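PDB 6OV6: C24 protein from Bizionia argentinensis JUB59, which is of unknown function but probably forms the receptor-binding tip of a long tail fibre of a temperate bacteriophage, and binds manganese. Local coordinates for residues Lys39-Gly44 / Gly55-Asn60; Lys65-Gln70 / Tyr99-Ser104; Gln72-Ile77 / Thr106-Trp111. One frame throughout, in Å; residues are numbered along the deposited sequence.

Interaction 1: residues Lys39-Gly44 / Gly55-Asn60; sequences KAIIKG and GVVYIN
Strands 40-42 and 55-59 run antiparallel, their directions 143° apart, and the register slips by one residue between Ile41 and Lys43. The slip is a classic beta bulge, in which Ile42 and Lys43 both face Val56. Val56 O takes two bonds there. Ile42 N comes from above the carbonyl plane at 2.8 Å from Val56 O. Lys43 N lies in that plane, on a lone pair, at 3.2 Å from Val56 O. In return Val56 N donates to Lys43 O at 2.9 Å. A second irregularity, a G1 bulge, sets Lys39 and Ala40 against Tyr58 through weak bonds. Between the two bulges Tyr58 N gives a sound bond to Ala40 O at 3.0 Å.

The extra residue turns the side chain of Ile42 toward the partner strand. Its CG1 is anti to the carbonyl carbon, and the chain bends at chi2 (-66°), which brings CD1 to Tyr58. Ile42 CB rests 4.0 Å from Val56 CG1. Ile42 CD1 reaches Tyr58 CB at 3.9 Å, the two side chains crossing obliquely. Tyr58 CG is anti to its backbone N, and its OH bonds Glu34 of the same chain. Ile41 and Val57, a non-hydrogen-bonded pair, lie on the face opposite Val56 and Tyr58, their CG1 atoms in distant contact. Gly44 and Gly55 pair closely, Gly44 CA lying 4.1 Å from Gly55 CA.

Lys43 NZ reaches the second subunit, with a salt bridge to Glu34 and a hydrogen bond to Tyr58 of that chain. The bulged pair therefore joins an apolar patch to a charged subunit boundary. Two donors on Val56 O would probably polarise that carbonyl.

Interaction 2: residues Lys65-Gln70 / Tyr99-Ser104; sequences KFVGGQ and YVTFAS
Val67 O is gripped across the contact by one hydroxyl, Thr101 OG1, at 2.6 Å, the shortest hydrogen bond between the segments. A longer CA-H...O contact from Thr101 CA is added to it. The hydroxyl sits above the plane of the Val67 carbonyl, 31° out of it. Thr101 OG1 is anti to its own backbone N (chi1 -162°), which lays it alongside Val67. The setting is a parallel strand pair, 65-67 beside 99-102, within the mixed sheet of this domain. The backbone bonds are straight. Val100 N donates to Lys65 O at 3.0 Å. Val67 N donates to Val100 O at 2.8 Å. Both donors lie nearly along the C=O axis. Phe66 CA also makes a CA-H...O contact to Val100 O.

Side chains pack on both faces of the pair. On one, Phe66 and Val100 cross obliquely. Phe66 CG is anti to the backbone N, which swings the ring over toward the partner strand, and Phe66 CD1 touches Val100 CG1 at 3.6 Å. Trp111 stacks on the Phe66 ring and meets Phe102 edge-to-face, so three aromatic rings gather here. On the other face, Val67 CG2 lies 3.7 Å from Tyr99 CD1. Tyr99 holds its ring between the backbone N and the carbonyl carbon, the crowded position. Its OH bonds Thr80 of strand 74-81.

Past Val67 the strands part. Gly68 N turns to Asp54, and the ring of Phe102 lies beside the backbone of Gly68 to Gln70, with Phe102 CD2 near Gln70 O. Phe66 and Phe102 form a T-shaped pair with planes at 87°. Phe66 CZ points at one face of Phe102, toward the rim, 3.7 Å from Phe102 CZ.

Interaction 3: residues Gln72-Ile77 / Thr106-Trp111; sequences QSRVKI and TGSISW
Val75 and Trp111 make the tight, apolar part of this antiparallel contact. Val75 CG1 is anti to its carbonyl carbon and lies 3.5 Å from Trp111 CE3. Trp111 CG is anti to the backbone N, which carries the indole across the valine. Val75 and Ile109 form a hydrogen-bonded antiparallel pair, each N donating to the other's O, and Trp111 N reaches Ser73 O at 2.8 Å.

The outer side is polar and more exposed. Arg74 bends at chi3 (79°) and grips Ser108 side-on with two nitrogens. Arg74 NE meets Ser108 OG at 2.7 Å in the guanidinium plane, and Arg74 NH2 meets Ser108 O at 3.0 Å. Ser110 N lies over one face of the guanidinium. Lys76 NZ ends on Thr106 O at 2.7 Å and also bonds Ser104 O. A water accepts from Ile77 N and donates to Gly107 O.

Strand 109-110 thus borders strand 74-81, whose other edge pairs with strand 96-102. Val75 packs on Val100 and Phe102 there, and on Phe66 of strand 62-70.

The three contacts belong to one mixed sheet far from the manganese site. Interaction 1 is the most buried, interaction 2 is partly buried, and interaction 3 lies at the surface. Interactions 1 and 2 join where Gly55 O probably accepts from Phe66 N, between strands 51-59 and 62-70. Interactions 2 and 3 join through the neighbouring strands 96-102 and 74-81, with Lys76 N probably bonded to Thr101 O. Aliphatic chains and bulges mark the first contact, aromatic rings the second, charged side chains and water the third. Trp111 of interaction 3 also packs on Ile41 and Val57, which ties interaction 3 to interaction 1 through apolar contact.

Interaction 1: residues Lys39-Gly44 / Gly55-Asn60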
loop_
_atom_site.group_PDB
_atom_site.type_symbol
_atom_site.label_atom_id
_atom_site.label_comp_id
_atom_site.label_asym_id
_atom_site.label_seq_id
_atom_site.Cartn_x
_atom_site.Cartn_y
_atom_site.Cartn_z
ATOM N N LYS A 39 -32.529 -25.926 -1.847
ATOM C CA LYS A 39 -31.607 -27.011 -2.230
ATOM C C LYS A 39 -30.343 -27.033 -1.387
ATOM O O LYS A 39 -29.245 -27.301 -1.877
ATOM C CB LYS A 39 -31.317 -27.040 -3.760
ATOM C CG LYS A 39 -32.568 -27.323 -4.581
ATOM C CD LYS A 39 -32.334 -27.058 -6.069
ATOM C CE LYS A 39 -33.651 -27.009 -6.808
ATOM N NZ LYS A 39 -33.461 -26.588 -8.221
ATOM N N ALA A 40 -30.532 -26.850 -0.086
ATOM C CA ALA A 40 -29.418 -26.889 0.833
ATOM C C ALA A 40 -29.312 -28.275 1.408
ATOM O O ALA A 40 -30.327 -28.957 1.631
ATOM C CB ALA A 40 -29.643 -25.907 1.959
ATOM N N ILE A 41 -28.079 -28.671 1.672
ATOM C CA ILE A 41 -27.755 -29.846 2.454
ATOM C C ILE A 41 -27.695 -29.267 3.874
ATOM O O ILE A 41 -26.828 -28.434 4.169
ATOM C CB ILE A 41 -26.417 -30.514 2.048
ATOM C CG1 ILE A 41 -26.525 -31.133 0.630
ATOM C CG2 ILE A 41 -26.040 -31.566 3.135
ATOM C CD1 ILE A 41 -25.205 -31.601 0.013
ATOM N N ILE A 42 -28.642 -29.669 4.726
ATOM C CA ILE A 42 -28.738 -29.164 6.087
ATOM C C ILE A 42 -27.743 -29.909 6.983
ATOM O O ILE A 42 -27.041 -29.287 7.785
ATOM C CB ILE A 42 -30.207 -29.306 6.626
ATOM C CG1 ILE A 42 -31.257 -28.571 5.736
ATOM C CG2 ILE A 42 -30.315 -28.924 8.132
ATOM C CD1 ILE A 42 -31.187 -27.028 5.656
ATOM N N LYS A 43 -27.714 -31.244 6.853
ATOM C CA LYS A 43 -26.880 -32.115 7.653
ATOM C C LYS A 43 -26.513 -33.368 6.846
ATOM O O LYS A 43 -27.302 -33.816 6.022
ATOM C CB LYS A 43 -27.679 -32.495 8.918
ATOM C CG LYS A 43 -26.868 -33.182 10.013
ATOM C CD LYS A 43 -27.783 -33.596 11.165
ATOM C CE LYS A 43 -27.057 -34.479 12.162
ATOM N NZ LYS A 43 -25.961 -33.750 12.869
ATOM N N GLY A 44 -25.324 -33.919 7.103
ATOM C CA GLY A 44 -24.846 -35.151 6.481
ATOM C C GLY A 44 -24.621 -35.039 4.994
ATOM O O GLY A 44 -24.132 -34.006 4.518
ATOM N N GLY A 55 -28.676 -38.019 5.256
ATOM C CA GLY A 55 -28.644 -36.677 5.800
ATOM C C GLY A 55 -30.007 -36.049 5.819
ATOM O O GLY A 55 -31.028 -36.742 5.960
ATOM N N VAL A 56 -30.005 -34.710 5.747
ATOM C CA VAL A 56 -31.217 -33.898 5.760
ATOM C C VAL A 56 -31.017 -32.790 4.738
ATOM O O VAL A 56 -29.945 -32.159 4.686
ATOM C CB VAL A 56 -31.596 -33.343 7.173
ATOM C CG1 VAL A 56 -32.770 -32.376 7.107
ATOM C CG2 VAL A 56 -31.908 -34.481 8.145
ATOM N N VAL A 57 -32.047 -32.595 3.886
ATOM C CA VAL A 57 -32.012 -31.571 2.837
ATOM C C VAL A 57 -33.231 -30.651 2.936
ATOM O O VAL A 57 -34.203 -30.966 3.623
ATOM C CB VAL A 57 -31.842 -32.180 1.408
ATOM C CG1 VAL A 57 -30.490 -32.886 1.265
ATOM C CG2 VAL A 57 -33.024 -33.102 1.020
ATOM N N TYR A 58 -33.177 -29.535 2.228
ATOM C CA TYR A 58 -34.289 -28.579 2.192
ATOM C C TYR A 58 -34.594 -28.270 0.736
ATOM O O TYR A 58 -33.704 -27.821 0.014
ATOM C CB TYR A 58 -33.915 -27.292 2.929
ATOM C CG TYR A 58 -35.003 -26.243 2.869
ATOM C CD1 TYR A 58 -36.198 -26.410 3.564
ATOM C CD2 TYR A 58 -34.829 -25.070 2.137
ATOM C CE1 TYR A 58 -37.202 -25.439 3.520
ATOM C CE2 TYR A 58 -35.815 -24.086 2.104
ATOM C CZ TYR A 58 -36.998 -24.273 2.802
ATOM O OH TYR A 58 -37.973 -23.301 2.800
ATOM N N ILE A 59 -35.825 -28.562 0.281
ATOM C CA ILE A 59 -36.233 -28.303 -1.115
ATOM C C ILE A 59 -37.616 -27.742 -1.086
ATOM O O ILE A 59 -38.503 -28.328 -0.452
ATOM C CB ILE A 59 -36.270 -29.574 -2.045
ATOM C CG1 ILE A 59 -35.150 -30.553 -1.751
ATOM C CG2 ILE A 59 -36.371 -29.184 -3.547
ATOM C CD1 ILE A 59 -35.393 -31.961 -2.248
ATOM N N ASN A 60 -37.818 -26.643 -1.823
ATOM C CA ASN A 60 -39.120 -26.005 -2.021
ATOM C C ASN A 60 -40.024 -25.974 -0.778
ATOM O O ASN A 60 -41.134 -26.530 -0.788
ATOM C CB ASN A 60 -39.827 -26.664 -3.215
ATOM C CG ASN A 60 -39.078 -26.572 -4.519
ATOM O OD1 ASN A 60 -38.242 -25.687 -4.743
ATOM N ND2 ASN A 60 -39.339 -27.517 -5.385
#

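Interaction 2: residues Lys65-Gln70 / Tyr99-Ser104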
loop_
_atom_site.group_PDB
_atom_site.type_symbol
_atom_site.label_atom_id
_atom_site.label_comp_id
_atom_site.label_asym_id
_atom_site.label_seq_id
_atom_site.Cartn_x
_atom_site.Cartn_y
_atom_site.Cartn_z
ATOM N N LYS A 65 -35.641 -35.860 5.237
ATOM C CA LYS A 65 -34.604 -36.847 5.505
ATOM C C LYS A 65 -34.089 -37.232 4.093
ATOM O O LYS A 65 -34.883 -37.322 3.144
ATOM C CB LYS A 65 -35.181 -38.110 6.177
ATOM C CG LYS A 65 -35.529 -37.921 7.650
ATOM C CD LYS A 65 -36.496 -38.992 8.163
ATOM C CE LYS A 65 -37.103 -38.616 9.500
ATOM N NZ LYS A 65 -38.131 -39.598 9.931
ATOM N N PHE A 66 -32.772 -37.394 3.964
ATOM C CA PHE A 66 -32.117 -37.792 2.733
ATOM C C PHE A 66 -31.574 -39.187 2.948
ATOM O O PHE A 66 -30.861 -39.434 3.939
ATOM C CB PHE A 66 -30.980 -36.825 2.336
ATOM C CG PHE A 66 -30.254 -37.242 1.074
ATOM C CD1 PHE A 66 -30.744 -36.891 -0.178
ATOM C CD2 PHE A 66 -29.087 -38.004 1.138
ATOM C CE1 PHE A 66 -30.077 -37.279 -1.349
ATOM C CE2 PHE A 66 -28.405 -38.374 -0.036
ATOM C CZ PHE A 66 -28.907 -38.009 -1.272
ATOM N N VAL A 67 -31.897 -40.090 2.014
ATOM C CA VAL A 67 -31.397 -41.470 2.057
ATOM C C VAL A 67 -30.270 -41.570 1.024
ATOM O O VAL A 67 -30.503 -41.424 -0.176
ATOM C CB VAL A 67 -32.514 -42.538 1.851
ATOM C CG1 VAL A 67 -31.918 -43.961 1.751
ATOM C CG2 VAL A 67 -33.542 -42.472 2.977
ATOM N N GLY A 68 -29.052 -41.751 1.513
ATOM C CA GLY A 68 -27.878 -41.869 0.662
ATOM C C GLY A 68 -27.705 -43.252 0.068
ATOM O O GLY A 68 -28.631 -44.070 0.080
ATOM N N GLY A 69 -26.510 -43.493 -0.439
ATOM C CA GLY A 69 -26.100 -44.732 -1.095
ATOM C C GLY A 69 -25.107 -44.389 -2.181
ATOM O O GLY A 69 -24.367 -43.408 -2.035
ATOM N N GLN A 70 -25.117 -45.147 -3.295
ATOM C CA GLN A 70 -24.230 -44.891 -4.435
ATOM C C GLN A 70 -24.566 -43.537 -5.067
ATOM O O GLN A 70 -25.701 -43.321 -5.488
ATOM C CB GLN A 70 -24.311 -46.020 -5.499
ATOM C CG GLN A 70 -23.657 -47.349 -5.083
ATOM C CD GLN A 70 -22.161 -47.273 -4.842
ATOM O OE1 GLN A 70 -21.375 -46.845 -5.702
ATOM N NE2 GLN A 70 -21.742 -47.719 -3.665
ATOM N N TYR A 99 -39.400 -38.670 1.556
ATOM C CA TYR A 99 -37.974 -38.450 1.796
ATOM C C TYR A 99 -37.332 -38.207 0.462
ATOM O O TYR A 99 -37.980 -38.338 -0.579
ATOM C CB TYR A 99 -37.314 -39.686 2.512
ATOM C CG TYR A 99 -37.464 -40.983 1.742
ATOM C CD1 TYR A 99 -36.446 -41.445 0.910
ATOM C CD2 TYR A 99 -38.649 -41.718 1.796
ATOM C CE1 TYR A 99 -36.597 -42.611 0.160
ATOM C CE2 TYR A 99 -38.816 -42.878 1.037
ATOM C CZ TYR A 99 -37.782 -43.331 0.235
ATOM O OH TYR A 99 -37.944 -44.469 -0.513
ATOM N N VAL A 100 -36.069 -37.818 0.481
ATOM C CA VAL A 100 -35.309 -37.573 -0.741
ATOM C C VAL A 100 -34.237 -38.643 -0.843
ATOM O O VAL A 100 -33.657 -39.028 0.174
ATOM C CB VAL A 100 -34.738 -36.130 -0.745
ATOM C CG1 VAL A 100 -33.786 -35.873 -1.917
ATOM C CG2 VAL A 100 -35.884 -35.127 -0.776
ATOM N N THR A 101 -33.988 -39.122 -2.075
ATOM C CA THR A 101 -32.943 -40.098 -2.379
ATOM C C THR A 101 -32.400 -39.942 -3.795
ATOM O O THR A 101 -32.979 -39.204 -4.599
ATOM C CB THR A 101 -33.354 -41.544 -1.993
ATOM O OG1 THR A 101 -32.162 -42.325 -1.918
ATOM C CG2 THR A 101 -34.329 -42.177 -2.968
ATOM N N PHE A 102 -31.312 -40.665 -4.124
ATOM C CA PHE A 102 -30.810 -40.669 -5.490
ATOM C C PHE A 102 -31.836 -41.406 -6.331
ATOM O O PHE A 102 -32.318 -42.486 -5.948
ATOM C CB PHE A 102 -29.439 -41.349 -5.588
ATOM C CG PHE A 102 -28.340 -40.570 -4.907
ATOM C CD1 PHE A 102 -27.927 -39.338 -5.406
ATOM C CD2 PHE A 102 -27.717 -41.069 -3.773
ATOM C CE1 PHE A 102 -26.900 -38.616 -4.779
ATOM C CE2 PHE A 102 -26.684 -40.361 -3.159
ATOM C CZ PHE A 102 -26.280 -39.138 -3.669
ATOM N N ALA A 103 -32.239 -40.768 -7.420
ATOM C CA ALA A 103 -33.261 -41.264 -8.324
ATOM C C ALA A 103 -33.211 -40.518 -9.632
ATOM O O ALA A 103 -32.335 -39.679 -9.818
ATOM C CB ALA A 103 -34.648 -41.174 -7.679
ATOM N N SER A 104 -34.066 -40.872 -10.579
ATOM C CA SER A 104 -34.032 -40.236 -11.896
ATOM C C SER A 104 -35.463 -40.109 -12.421
ATOM O O SER A 104 -36.407 -40.481 -11.719
ATOM C CB SER A 104 -33.153 -41.057 -12.844
ATOM O OG SER A 104 -33.399 -42.450 -12.689
#

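Interaction 3: residues Gln72-Ile77 / Thr106-Trp111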
loop_
_atom_site.group_PDB
_atom_site.type_symbol
_atom_site.label_atom_id
_atom_site.label_comp_id
_atom_site.label_asym_id
_atom_site.label_seq_id
_atom_site.Cartn_x
_atom_site.Cartn_y
_atom_site.Cartn_z
ATOM N N GLN A 72 -25.294 -40.592 -7.371
ATOM C CA GLN A 72 -25.917 -40.449 -8.682
ATOM C C GLN A 72 -25.977 -38.959 -9.019
ATOM O O GLN A 72 -25.731 -38.122 -8.148
ATOM C CB GLN A 72 -27.329 -41.061 -8.699
ATOM C CG GLN A 72 -27.375 -42.584 -8.743
ATOM C CD GLN A 72 -28.792 -43.095 -8.934
ATOM O OE1 GLN A 72 -29.539 -42.661 -9.826
ATOM N NE2 GLN A 72 -29.188 -44.040 -8.105
ATOM N N SER A 73 -26.284 -38.628 -10.276
ATOM C CA SER A 73 -26.335 -37.240 -10.718
ATOM C C SER A 73 -27.631 -36.537 -10.341
ATOM O O SER A 73 -27.675 -35.310 -10.367
ATOM C CB SER A 73 -26.071 -37.125 -12.217
ATOM O OG SER A 73 -27.005 -37.857 -12.986
ATOM N N ARG A 74 -28.690 -37.310 -10.020
ATOM C CA ARG A 74 -30.008 -36.758 -9.688
ATOM C C ARG A 74 -30.623 -37.317 -8.425
ATOM O O ARG A 74 -30.328 -38.435 -8.020
ATOM C CB ARG A 74 -31.004 -36.849 -10.872
ATOM C CG ARG A 74 -30.464 -36.240 -12.169
ATOM C CD ARG A 74 -31.459 -36.234 -13.299
ATOM N NE ARG A 74 -32.426 -35.144 -13.167
ATOM C CZ ARG A 74 -32.207 -33.896 -13.567
ATOM N NH1 ARG A 74 -31.038 -33.556 -14.099
ATOM N NH2 ARG A 74 -33.139 -32.968 -13.404
ATOM N N VAL A 75 -31.499 -36.511 -7.797
ATOM C CA VAL A 75 -32.239 -36.880 -6.593
ATOM C C VAL A 75 -33.714 -36.599 -6.818
ATOM O O VAL A 75 -34.079 -35.792 -7.683
ATOM C CB VAL A 75 -31.716 -36.230 -5.261
ATOM C CG1 VAL A 75 -30.302 -36.708 -4.936
ATOM C CG2 VAL A 75 -31.796 -34.697 -5.280
ATOM N N LYS A 76 -34.565 -37.229 -6.018
ATOM C CA LYS A 76 -35.990 -36.948 -6.101
ATOM C C LYS A 76 -36.683 -37.178 -4.790
ATOM O O LYS A 76 -36.168 -37.911 -3.951
ATOM C CB LYS A 76 -36.681 -37.603 -7.325
ATOM C CG LYS A 76 -37.469 -38.867 -7.090
ATOM C CD LYS A 76 -37.819 -39.580 -8.390
ATOM C CE LYS A 76 -38.880 -38.895 -9.201
ATOM N NZ LYS A 76 -39.176 -39.667 -10.447
ATOM N N ILE A 77 -37.845 -36.540 -4.612
ATOM C CA ILE A 77 -38.670 -36.776 -3.444
ATOM C C ILE A 77 -39.440 -38.071 -3.738
ATOM O O ILE A 77 -40.163 -38.119 -4.725
ATOM C CB ILE A 77 -39.630 -35.571 -3.171
ATOM C CG1 ILE A 77 -38.820 -34.278 -2.785
ATOM C CG2 ILE A 77 -40.697 -35.943 -2.105
ATOM C CD1 ILE A 77 -39.572 -32.953 -3.058
ATOM N N THR A 106 -38.935 -38.033 -14.210
ATOM C CA THR A 106 -39.831 -36.900 -13.945
ATOM C C THR A 106 -39.803 -36.512 -12.471
ATOM O O THR A 106 -40.033 -37.361 -11.611
ATOM C CB THR A 106 -41.248 -37.229 -14.479
ATOM O OG1 THR A 106 -41.153 -37.378 -15.896
ATOM C CG2 THR A 106 -42.295 -36.154 -14.144
ATOM N N GLY A 107 -39.511 -35.240 -12.197
ATOM C CA GLY A 107 -39.451 -34.735 -10.833
ATOM C C GLY A 107 -38.073 -34.749 -10.212
ATOM O O GLY A 107 -37.868 -34.084 -9.193
ATOM N N SER A 108 -37.101 -35.479 -10.832
ATOM C CA SER A 108 -35.738 -35.500 -10.311
ATOM C C SER A 108 -35.025 -34.155 -10.531
ATOM O O SER A 108 -35.358 -33.408 -11.452
ATOM C CB SER A 108 -34.922 -36.673 -10.870
ATOM O OG SER A 108 -34.634 -36.489 -12.249
ATOM N N ILE A 109 -34.085 -33.846 -9.647
ATOM C CA ILE A 109 -33.328 -32.598 -9.609
ATOM C C ILE A 109 -31.867 -32.967 -9.667
ATOM O O ILE A 109 -31.448 -33.915 -8.986
ATOM C CB ILE A 109 -33.621 -31.834 -8.254
ATOM C CG1 ILE A 109 -35.124 -31.732 -7.887
ATOM C CG2 ILE A 109 -32.887 -30.500 -8.133
ATOM C CD1 ILE A 109 -36.062 -31.050 -8.877
ATOM N N SER A 110 -31.070 -32.174 -10.404
ATOM C CA SER A 110 -29.622 -32.360 -10.460
ATOM C C SER A 110 -29.061 -32.212 -9.036
ATOM O O SER A 110 -29.311 -31.194 -8.385
ATOM C CB SER A 110 -28.990 -31.308 -11.367
ATOM O OG SER A 110 -27.577 -31.379 -11.309
ATOM N N TRP A 111 -28.354 -33.235 -8.549
ATOM C CA TRP A 111 -27.732 -33.238 -7.222
ATOM C C TRP A 111 -26.668 -32.143 -7.069
ATOM O O TRP A 111 -26.495 -31.637 -5.970
ATOM C CB TRP A 111 -27.159 -34.621 -6.894
ATOM C CG TRP A 111 -26.506 -34.785 -5.545
ATOM C CD1 TRP A 111 -25.250 -35.268 -5.305
ATOM C CD2 TRP A 111 -27.096 -34.547 -4.251
ATOM N NE1 TRP A 111 -25.021 -35.346 -3.952
ATOM C CE2 TRP A 111 -26.130 -34.900 -3.280
ATOM C CE3 TRP A 111 -28.339 -34.043 -3.819
ATOM C CZ2 TRP A 111 -26.365 -34.766 -1.904
ATOM C CZ3 TRP A 111 -28.592 -33.972 -2.458
ATOM C CH2 TRP A 111 -27.614 -34.331 -1.515
HETATM O O HOH W 1 -38.517 -34.471 -6.545
#